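Protein STN1 (Saccharomyces cerevisiae, PDB 3KEY) regulates telomere length and protects chromosome ends, inhibiting telomerase loading through Cdc13, here as its C-terminal part with two winged helix-turn-helix domains. Local coordinates at residues A[8-13]-A[31-36]; A[12-17]-A[87-92]; A[156-161]-A[177-182]. All coordinates share one frame; numbering follows the deposited sequence.

Contact 1. Residues A[8-13]-A[31-36]; sequences SNLMLI and KEVRSV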
loop_
_atom_site.group_PDB
_atom_site.type_symbol
_atom_site.label_atom_id
_atom_site.label_comp_id
_atom_site.label_asym_id
_atom_site.label_seq_id
_atom_site.Cartn_x
_atom_site.Cartn_y
_atom_site.Cartn_z
ATOM N N SER A 8 2.113 1.757 -4.952
ATOM C CA SER A 8 2.726 1.052 -3.830
ATOM C C SER A 8 4.102 1.622 -3.463
ATOM O O SER A 8 4.536 1.497 -2.323
ATOM C CB SER A 8 2.804 -0.458 -4.109
ATOM O OG SER A 8 1.539 -1.087 -3.886
ATOM N N ASN A 9 4.788 2.248 -4.415
ATOM C CA ASN A 9 6.078 2.866 -4.098
ATOM C C ASN A 9 5.811 4.078 -3.187
ATOM O O ASN A 9 6.547 4.321 -2.226
ATOM C CB ASN A 9 6.808 3.323 -5.368
ATOM C CG ASN A 9 7.559 2.186 -6.054
ATOM O OD1 ASN A 9 8.176 1.344 -5.396
ATOM N ND2 ASN A 9 7.526 2.171 -7.382
ATOM N N LEU A 10 4.759 4.835 -3.493
ATOM C CA LEU A 10 4.400 5.982 -2.668
ATOM C C LEU A 10 3.921 5.444 -1.325
ATOM O O LEU A 10 4.237 6.007 -0.277
ATOM C CB LEU A 10 3.289 6.815 -3.321
ATOM C CG LEU A 10 2.754 7.956 -2.443
ATOM C CD1 LEU A 10 3.899 8.887 -2.042
ATOM C CD2 LEU A 10 1.671 8.719 -3.183
ATOM N N MET A 11 3.164 4.349 -1.361
ATOM C CA MET A 11 2.672 3.739 -0.130
ATOM C C MET A 11 3.847 3.398 0.799
ATOM O O MET A 11 3.807 3.694 1.995
ATOM C CB MET A 11 1.867 2.467 -0.433
ATOM C CG MET A 11 1.393 1.739 0.831
ATOM S SD MET A 11 0.521 0.185 0.497
ATOM C CE MET A 11 1.903 -0.879 -0.035
ATOM N N LEU A 12 4.896 2.793 0.245
ATOM C CA LEU A 12 6.064 2.423 1.044
ATOM C C LEU A 12 6.799 3.636 1.608
ATOM O O LEU A 12 7.387 3.566 2.688
ATOM C CB LEU A 12 7.037 1.574 0.214
ATOM C CG LEU A 12 6.561 0.167 -0.160
ATOM C CD1 LEU A 12 7.642 -0.527 -0.975
ATOM C CD2 LEU A 12 6.250 -0.634 1.097
ATOM N N ILE A 13 6.778 4.744 0.878
ATOM C CA ILE A 13 7.435 5.958 1.346
ATOM C C ILE A 13 6.657 6.473 2.560
ATOM O O ILE A 13 7.235 6.788 3.605
ATOM C CB ILE A 13 7.458 7.031 0.237
ATOM C CG1 ILE A 13 8.357 6.557 -0.915
ATOM C CG2 ILE A 13 7.923 8.366 0.806
ATOM C CD1 ILE A 13 8.415 7.500 -2.104
ATOM N N LYS A 31 12.216 14.038 -1.742
ATOM C CA LYS A 31 12.978 13.572 -2.899
ATOM C C LYS A 31 12.396 12.292 -3.477
ATOM O O LYS A 31 12.114 12.214 -4.674
ATOM C CB LYS A 31 14.448 13.346 -2.520
ATOM C CG LYS A 31 15.339 12.997 -3.705
ATOM C CD LYS A 31 16.805 12.877 -3.307
ATOM C CE LYS A 31 17.683 12.650 -4.538
ATOM N NZ LYS A 31 19.141 12.568 -4.215
ATOM N N GLU A 32 12.218 11.290 -2.620
ATOM C CA GLU A 32 11.661 10.012 -3.041
ATOM C C GLU A 32 10.312 10.181 -3.738
ATOM O O GLU A 32 10.019 9.482 -4.712
ATOM C CB GLU A 32 11.502 9.076 -1.838
ATOM C CG GLU A 32 12.706 8.181 -1.579
ATOM C CD GLU A 32 12.460 7.186 -0.454
ATOM O OE1 GLU A 32 12.384 7.617 0.719
ATOM O OE2 GLU A 32 12.333 5.973 -0.741
ATOM N N VAL A 33 9.495 11.106 -3.243
ATOM C CA VAL A 33 8.186 11.344 -3.842
ATOM C C VAL A 33 8.329 11.965 -5.234
ATOM O O VAL A 33 7.639 11.563 -6.170
ATOM C CB VAL A 33 7.308 12.264 -2.948
ATOM C CG1 VAL A 33 5.991 12.576 -3.645
ATOM C CG2 VAL A 33 7.035 11.576 -1.612
ATOM N N ARG A 34 9.225 12.937 -5.376
ATOM C CA ARG A 34 9.430 13.565 -6.680
ATOM C C ARG A 34 9.843 12.535 -7.741
ATOM O O ARG A 34 9.412 12.621 -8.890
ATOM C CB ARG A 34 10.488 14.679 -6.592
ATOM C CG ARG A 34 10.045 15.923 -5.822
ATOM C CD ARG A 34 8.653 16.390 -6.260
ATOM N NE ARG A 34 8.552 16.666 -7.695
ATOM C CZ ARG A 34 9.059 17.740 -8.295
ATOM N NH1 ARG A 34 9.711 18.658 -7.588
ATOM N NH2 ARG A 34 8.916 17.899 -9.607
ATOM N N SER A 35 10.661 11.557 -7.356
ATOM C CA SER A 35 11.109 10.518 -8.293
ATOM C C SER A 35 9.915 9.755 -8.852
ATOM O O SER A 35 9.796 9.572 -10.062
ATOM C CB SER A 35 12.044 9.529 -7.598
ATOM O OG SER A 35 13.126 10.205 -6.986
ATOM N N VAL A 36 9.043 9.307 -7.956
ATOM C CA VAL A 36 7.842 8.577 -8.342
ATOM C C VAL A 36 6.950 9.458 -9.223
ATOM O O VAL A 36 6.448 9.014 -10.258
ATOM C CB VAL A 36 7.025 8.134 -7.087
ATOM C CG1 VAL A 36 5.725 7.477 -7.512
ATOM C CG2 VAL A 36 7.845 7.170 -6.245
#
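I13 reaches across from segment 8-13 and meets three residues of segment 31-36. Its CD1 methyl ends 3.5 Å from E32 CB and also touches the V33 backbone nitrogen, so it rests against the beginning of the facing helix. I13 CD1 lies 4.2 Å from V36 CG2 as well. The other branch, I13 CG2, meets V33 CG2 at 4.1 Å. CG1 lies anti to the carbonyl carbon (chi1 -66°), which sends that branch, and CD1 at its end, towards segment 31-36, while CG2 meets V33. E32 passes I13 in the opposite sense, its chain extended beyond CG, with OE2 coming to 4.0 Å from I13 CG1, so a carboxylate oxygen lies alongside an otherwise apolar contact.

On one flank of I13, L10 CD1 meets V33 CG2 at 4.2 Å, the two side chains crossing obliquely. One turn earlier than I13, N9 CB lies 4.1 Å from V36 CG2; the aliphatic root of the asparagine makes this contact. No hydrogen bond joins the segments, and the contact is held by methyl and methylene groups.

The two helix segments run nearly antiparallel, at 176°, with their axes 10.1 Å apart. R34, which forms a salt bridge to E60, ties the second helix to helix 56-73. That same helix receives L10 on L67 and L71, V33 on F64 and V36 on L67, so helices 6-16, 31-47 and 56-73 pack together in the first winged helix-turn-helix domain, with L27 of helix 24-28 against V33.

Contact 2. Residues A[12-17]-A[87-92]; sequences LILLGL and FDLLPL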
loop_
_atom_site.group_PDB
_atom_site.type_symbol
_atom_site.label_atom_id
_atom_site.label_comp_id
_atom_site.label_asym_id
_atom_site.label_seq_id
_atom_site.Cartn_x
_atom_site.Cartn_y
_atom_site.Cartn_z
ATOM N N LEU A 12 4.896 2.793 0.245
ATOM C CA LEU A 12 6.064 2.423 1.044
ATOM C C LEU A 12 6.799 3.636 1.608
ATOM O O LEU A 12 7.387 3.566 2.688
ATOM C CB LEU A 12 7.037 1.574 0.214
ATOM C CG LEU A 12 6.561 0.167 -0.160
ATOM C CD1 LEU A 12 7.642 -0.527 -0.975
ATOM C CD2 LEU A 12 6.250 -0.634 1.097
ATOM N N ILE A 13 6.778 4.744 0.878
ATOM C CA ILE A 13 7.435 5.958 1.346
ATOM C C ILE A 13 6.657 6.473 2.560
ATOM O O ILE A 13 7.235 6.788 3.605
ATOM C CB ILE A 13 7.458 7.031 0.237
ATOM C CG1 ILE A 13 8.357 6.557 -0.915
ATOM C CG2 ILE A 13 7.923 8.366 0.806
ATOM C CD1 ILE A 13 8.415 7.500 -2.104
ATOM N N LEU A 14 5.336 6.533 2.422
ATOM C CA LEU A 14 4.481 7.001 3.507
ATOM C C LEU A 14 4.647 6.130 4.748
ATOM O O LEU A 14 4.732 6.638 5.865
ATOM C CB LEU A 14 3.020 7.008 3.053
ATOM C CG LEU A 14 2.749 8.015 1.933
ATOM C CD1 LEU A 14 1.329 7.886 1.428
ATOM C CD2 LEU A 14 3.002 9.412 2.455
ATOM N N LEU A 15 4.714 4.819 4.549
ATOM C CA LEU A 15 4.871 3.894 5.664
ATOM C C LEU A 15 6.161 4.164 6.444
ATOM O O LEU A 15 6.173 4.089 7.672
ATOM C CB LEU A 15 4.866 2.451 5.156
ATOM C CG LEU A 15 5.008 1.356 6.220
ATOM C CD1 LEU A 15 3.798 1.369 7.146
ATOM C CD2 LEU A 15 5.141 -0.004 5.545
ATOM N N GLY A 16 7.234 4.490 5.724
ATOM C CA GLY A 16 8.515 4.753 6.357
ATOM C C GLY A 16 8.690 6.096 7.050
ATOM O O GLY A 16 9.615 6.256 7.848
ATOM N N LEU A 17 7.825 7.063 6.763
ATOM C CA LEU A 17 7.940 8.379 7.392
ATOM C C LEU A 17 7.746 8.273 8.898
ATOM O O LEU A 17 6.804 7.637 9.367
ATOM C CB LEU A 17 6.895 9.345 6.823
ATOM C CG LEU A 17 6.993 9.706 5.342
ATOM C CD1 LEU A 17 5.906 10.722 4.997
ATOM C CD2 LEU A 17 8.374 10.272 5.044
ATOM N N PHE A 87 -2.752 14.644 5.505
ATOM C CA PHE A 87 -3.098 13.227 5.456
ATOM C C PHE A 87 -2.779 12.507 6.750
ATOM O O PHE A 87 -1.785 12.795 7.413
ATOM C CB PHE A 87 -2.369 12.529 4.299
ATOM C CG PHE A 87 -2.681 13.110 2.957
ATOM C CD1 PHE A 87 -1.827 14.040 2.371
ATOM C CD2 PHE A 87 -3.856 12.766 2.296
ATOM C CE1 PHE A 87 -2.138 14.621 1.149
ATOM C CE2 PHE A 87 -4.179 13.342 1.071
ATOM C CZ PHE A 87 -3.319 14.273 0.495
ATOM N N ASP A 88 -3.650 11.572 7.100
ATOM C CA ASP A 88 -3.497 10.755 8.295
ATOM C C ASP A 88 -2.761 9.499 7.824
ATOM O O ASP A 88 -3.231 8.807 6.920
ATOM C CB ASP A 88 -4.883 10.387 8.837
ATOM C CG ASP A 88 -4.824 9.587 10.123
ATOM O OD1 ASP A 88 -3.720 9.381 10.670
ATOM O OD2 ASP A 88 -5.899 9.167 10.593
ATOM N N LEU A 89 -1.611 9.212 8.423
ATOM C CA LEU A 89 -0.840 8.045 8.026
ATOM C C LEU A 89 -1.075 6.837 8.950
ATOM O O LEU A 89 -0.608 5.723 8.671
ATOM C CB LEU A 89 0.648 8.406 7.995
ATOM C CG LEU A 89 1.038 9.595 7.110
ATOM C CD1 LEU A 89 2.553 9.786 7.157
ATOM C CD2 LEU A 89 0.573 9.361 5.679
ATOM N N LEU A 90 -1.813 7.054 10.036
ATOM C CA LEU A 90 -2.081 5.980 10.995
ATOM C C LEU A 90 -2.829 4.780 10.416
ATOM O O LEU A 90 -2.575 3.642 10.805
ATOM C CB LEU A 90 -2.841 6.522 12.204
ATOM C CG LEU A 90 -2.038 7.451 13.115
ATOM C CD1 LEU A 90 -2.892 7.849 14.322
ATOM C CD2 LEU A 90 -0.771 6.746 13.571
ATOM N N PRO A 91 -3.776 5.015 9.496
ATOM C CA PRO A 91 -4.496 3.871 8.923
ATOM C C PRO A 91 -3.513 2.902 8.256
ATOM O O PRO A 91 -3.589 1.673 8.429
ATOM C CB PRO A 91 -5.416 4.527 7.899
ATOM C CG PRO A 91 -5.736 5.855 8.549
ATOM C CD PRO A 91 -4.386 6.293 9.079
ATOM N N LEU A 92 -2.590 3.482 7.490
ATOM C CA LEU A 92 -1.582 2.726 6.757
ATOM C C LEU A 92 -0.667 1.938 7.683
ATOM O O LEU A 92 -0.431 0.737 7.487
ATOM C CB LEU A 92 -0.740 3.677 5.898
ATOM C CG LEU A 92 0.373 3.038 5.063
ATOM C CD1 LEU A 92 -0.217 1.953 4.172
ATOM C CD2 LEU A 92 1.067 4.106 4.227
#
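A buried cluster of leucines joins the C-terminal end of helix 6-16 to the turn where strand 86-88 gives way to helix 90-108. L92 enters it with a single methyl: CD2 lies 3.7 Å from L14 CB and 3.7 Å from the L15 backbone nitrogen, so it beds against the helix backbone rather than between side-chain tips. The CB of L92 points towards helix 6-16, and L92 CD2 is also 4.2 Å from L15 CB.

L89 serves the other end of the cluster with both its methyls. CD2 meets L14 CD2 at 4.0 Å, the two side chains crossing at about a right angle, while CD1 touches L17 CD1 at 4.1 Å, just past the end of the helix. The L89 CG that carries both methyls lies anti to its carbonyl carbon (chi1 -56°).

This junction belongs to the first winged helix-turn-helix domain, whose small antiparallel sheet includes strand 86-88, and it is also where the second domain begins, since the long helix 90-108 leaves from here. D88 precedes the turn leading into that helix, and its OD1 accepts a capping bond from L90 N of 3.1 Å, at 155° on the hydrogen; the donor stands above the carboxylate plane, 54° out of it.

Outside the pair, L14 leans on L27 of helix 24-28 and L17 on L30. L15 touches R145 of helix 132-149, and the L17 carbonyl oxygen accepts from K93 NZ.

Contact 3. Residues A[156-161]-A[177-182]; sequences NWWIDL and HLEYAA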
loop_
_atom_site.group_PDB
_atom_site.type_symbol
_atom_site.label_atom_id
_atom_site.label_comp_id
_atom_site.label_asym_id
_atom_site.label_seq_id
_atom_site.Cartn_x
_atom_site.Cartn_y
_atom_site.Cartn_z
ATOM N N ASN A 156 7.383 -19.800 -0.305
ATOM C CA ASN A 156 6.558 -19.101 -1.308
ATOM C C ASN A 156 5.225 -18.650 -0.711
ATOM O O ASN A 156 4.811 -19.132 0.347
ATOM C CB ASN A 156 6.243 -20.012 -2.505
ATOM C CG ASN A 156 7.425 -20.196 -3.434
ATOM O OD1 ASN A 156 7.969 -19.227 -3.967
ATOM N ND2 ASN A 156 7.827 -21.450 -3.640
ATOM N N TRP A 157 4.554 -17.734 -1.404
ATOM C CA TRP A 157 3.254 -17.235 -0.961
ATOM C C TRP A 157 2.408 -16.786 -2.146
ATOM O O TRP A 157 2.940 -16.431 -3.192
ATOM C CB TRP A 157 3.409 -16.050 0.010
ATOM C CG TRP A 157 4.097 -14.845 -0.574
ATOM C CD1 TRP A 157 5.429 -14.539 -0.488
ATOM C CD2 TRP A 157 3.497 -13.808 -1.365
ATOM N NE1 TRP A 157 5.692 -13.377 -1.177
ATOM C CE2 TRP A 157 4.529 -12.909 -1.723
ATOM C CE3 TRP A 157 2.188 -13.554 -1.805
ATOM C CZ2 TRP A 157 4.291 -11.766 -2.512
ATOM C CZ3 TRP A 157 1.949 -12.422 -2.588
ATOM C CH2 TRP A 157 3.001 -11.541 -2.931
ATOM N N TRP A 158 1.092 -16.816 -1.972
ATOM C CA TRP A 158 0.151 -16.373 -2.998
ATOM C C TRP A 158 -1.052 -15.775 -2.273
ATOM O O TRP A 158 -1.349 -16.146 -1.134
ATOM C CB TRP A 158 -0.358 -17.546 -3.847
ATOM C CG TRP A 158 0.694 -18.319 -4.583
ATOM C CD1 TRP A 158 1.038 -18.194 -5.902
ATOM C CD2 TRP A 158 1.506 -19.371 -4.052
ATOM N NE1 TRP A 158 2.014 -19.114 -6.227
ATOM C CE2 TRP A 158 2.320 -19.849 -5.109
ATOM C CE3 TRP A 158 1.629 -19.959 -2.783
ATOM C CZ2 TRP A 158 3.241 -20.890 -4.938
ATOM C CZ3 TRP A 158 2.547 -20.999 -2.611
ATOM C CH2 TRP A 158 3.342 -21.453 -3.689
ATOM N N ILE A 159 -1.740 -14.855 -2.936
ATOM C CA ILE A 159 -2.935 -14.259 -2.374
ATOM C C ILE A 159 -4.063 -14.408 -3.390
ATOM O O ILE A 159 -3.926 -13.977 -4.536
ATOM C CB ILE A 159 -2.742 -12.761 -2.053
ATOM C CG1 ILE A 159 -1.669 -12.594 -0.974
ATOM C CG2 ILE A 159 -4.075 -12.147 -1.597
ATOM C CD1 ILE A 159 -1.445 -11.140 -0.556
ATOM N N ASP A 160 -5.159 -15.042 -2.971
ATOM C CA ASP A 160 -6.336 -15.224 -3.823
ATOM C C ASP A 160 -7.464 -14.328 -3.332
ATOM O O ASP A 160 -7.490 -13.929 -2.168
ATOM C CB ASP A 160 -6.850 -16.667 -3.773
ATOM C CG ASP A 160 -6.041 -17.611 -4.632
ATOM O OD1 ASP A 160 -5.204 -17.137 -5.422
ATOM O OD2 ASP A 160 -6.255 -18.833 -4.521
ATOM N N LEU A 161 -8.402 -14.016 -4.219
ATOM C CA LEU A 161 -9.550 -13.209 -3.830
ATOM C C LEU A 161 -10.680 -14.180 -3.512
ATOM O O LEU A 161 -10.901 -15.141 -4.253
ATOM C CB LEU A 161 -9.979 -12.272 -4.960
ATOM C CG LEU A 161 -9.040 -11.122 -5.321
ATOM C CD1 LEU A 161 -9.734 -10.213 -6.328
ATOM C CD2 LEU A 161 -8.670 -10.336 -4.076
ATOM N N HIS A 177 -2.092 -17.958 0.883
ATOM C CA HIS A 177 -1.502 -19.282 0.689
ATOM C C HIS A 177 -0.041 -19.171 1.079
ATOM O O HIS A 177 0.669 -18.293 0.586
ATOM C CB HIS A 177 -1.584 -19.733 -0.774
ATOM C CG HIS A 177 -2.978 -19.977 -1.255
ATOM N ND1 HIS A 177 -3.731 -19.006 -1.887
ATOM C CD2 HIS A 177 -3.768 -21.073 -1.171
ATOM C CE1 HIS A 177 -4.924 -19.498 -2.172
ATOM N NE2 HIS A 177 -4.973 -20.749 -1.749
ATOM N N LEU A 178 0.406 -20.050 1.967
ATOM C CA LEU A 178 1.794 -20.029 2.411
ATOM C C LEU A 178 2.428 -21.405 2.215
ATOM O O LEU A 178 1.822 -22.432 2.525
ATOM C CB LEU A 178 1.875 -19.629 3.894
ATOM C CG LEU A 178 1.181 -18.321 4.292
ATOM C CD1 LEU A 178 1.234 -18.136 5.823
ATOM C CD2 LEU A 178 1.847 -17.150 3.574
ATOM N N GLU A 179 3.638 -21.417 1.668
ATOM C CA GLU A 179 4.367 -22.662 1.469
ATOM C C GLU A 179 5.629 -22.516 2.322
ATOM O O GLU A 179 6.316 -21.494 2.259
ATOM C CB GLU A 179 4.733 -22.859 -0.003
ATOM C CG GLU A 179 5.647 -24.059 -0.240
ATOM C CD GLU A 179 5.950 -24.304 -1.715
ATOM O OE1 GLU A 179 6.142 -23.323 -2.463
ATOM O OE2 GLU A 179 6.012 -25.484 -2.117
ATOM N N TYR A 180 5.927 -23.535 3.114
ATOM C CA TYR A 180 7.078 -23.489 4.008
ATOM C C TYR A 180 8.361 -24.144 3.504
ATOM O O TYR A 180 8.328 -25.134 2.768
ATOM C CB TYR A 180 6.673 -24.069 5.365
ATOM C CG TYR A 180 5.541 -23.289 5.995
ATOM C CD1 TYR A 180 4.206 -23.680 5.823
ATOM C CD2 TYR A 180 5.795 -22.114 6.696
ATOM C CE1 TYR A 180 3.151 -22.907 6.337
ATOM C CE2 TYR A 180 4.754 -21.335 7.210
ATOM C CZ TYR A 180 3.438 -21.731 7.029
ATOM O OH TYR A 180 2.421 -20.947 7.535
ATOM N N ALA A 181 9.492 -23.575 3.912
ATOM C CA ALA A 181 10.803 -24.076 3.512
ATOM C C ALA A 181 11.170 -25.364 4.244
ATOM O O ALA A 181 10.575 -25.706 5.269
ATOM C CB ALA A 181 11.871 -23.009 3.764
ATOM N N ALA A 182 12.160 -26.067 3.706
ATOM C CA ALA A 182 12.630 -27.329 4.271
ATOM C C ALA A 182 13.045 -27.253 5.747
ATOM O O ALA A 182 12.593 -28.059 6.560
ATOM C CB ALA A 182 13.796 -27.862 3.430
#
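N156 and E179 meet twice, through their backbones and through their side chains, as partners in an antiparallel hydrogen-bonded pair. The backbone bonds are E179 N to N156 O, 2.9 Å, and the longer N156 N to E179 O, 3.3 Å. W158 and H177 form the second such pair, with H177 N to W158 O at 2.8 Å and W158 N to H177 O at 3.0 Å. Between them W157 and L178 are a non-hydrogen-bonded pair, where W157 CA approaches H177 O in a CA-H...O contact.

The side-chain bond is N156 ND2 to E179 OE1, 2.8 Å and nearly straight at 166°. The two side chains lie side by side, OE1 is met nearly along its C-O axis, and it sits close to the asparagine's amide plane. An alanine at N156 would probably leave E179 OE1 without this donor and the carboxylate freer to turn.

Apolar and ring contacts fall on both faces. Beside N156 and E179, the W158 and H177 side chains cross at about a right angle, W158 CE3 3.8 Å from H177 CB, while E179 OE1 approaches W158 CH2 at the ring edge, near its plane, at 3.6 Å. On the other face W157 CB touches L178 CD2; CG lies between the backbone N and the carbonyl carbon (chi1 62°), and the indole beyond it leads away from segment 177-182, onto K140 and L143 of helix 132-149.

The paired strands 154-161 and 173-180 are the beta hairpin of the second winged helix-turn-helix domain, in a position consistent with the wing of such folds.

Overall arrangement
Contacts 1 and 2 share L12 and I13 and both draw on helix 6-16: contact 1 takes the side of that helix facing helix 31-47, contact 2 the side and end facing helix 90-108. Their centres lie 11 Å apart, and M11 O packs on L92 CD2 at 3.6 Å, so the two contacts touch there. Contact 3 is separate, in the second winged helix-turn-helix domain and across the chain's centre from the others; its centre is 28 Å from that of contact 1 and 26 Å from that of contact 2, with nearest atoms about 11 and 12 Å away. Helix 90-108, begun at contact 2, carries the chain into that domain, where L106 meets L178 of contact 3.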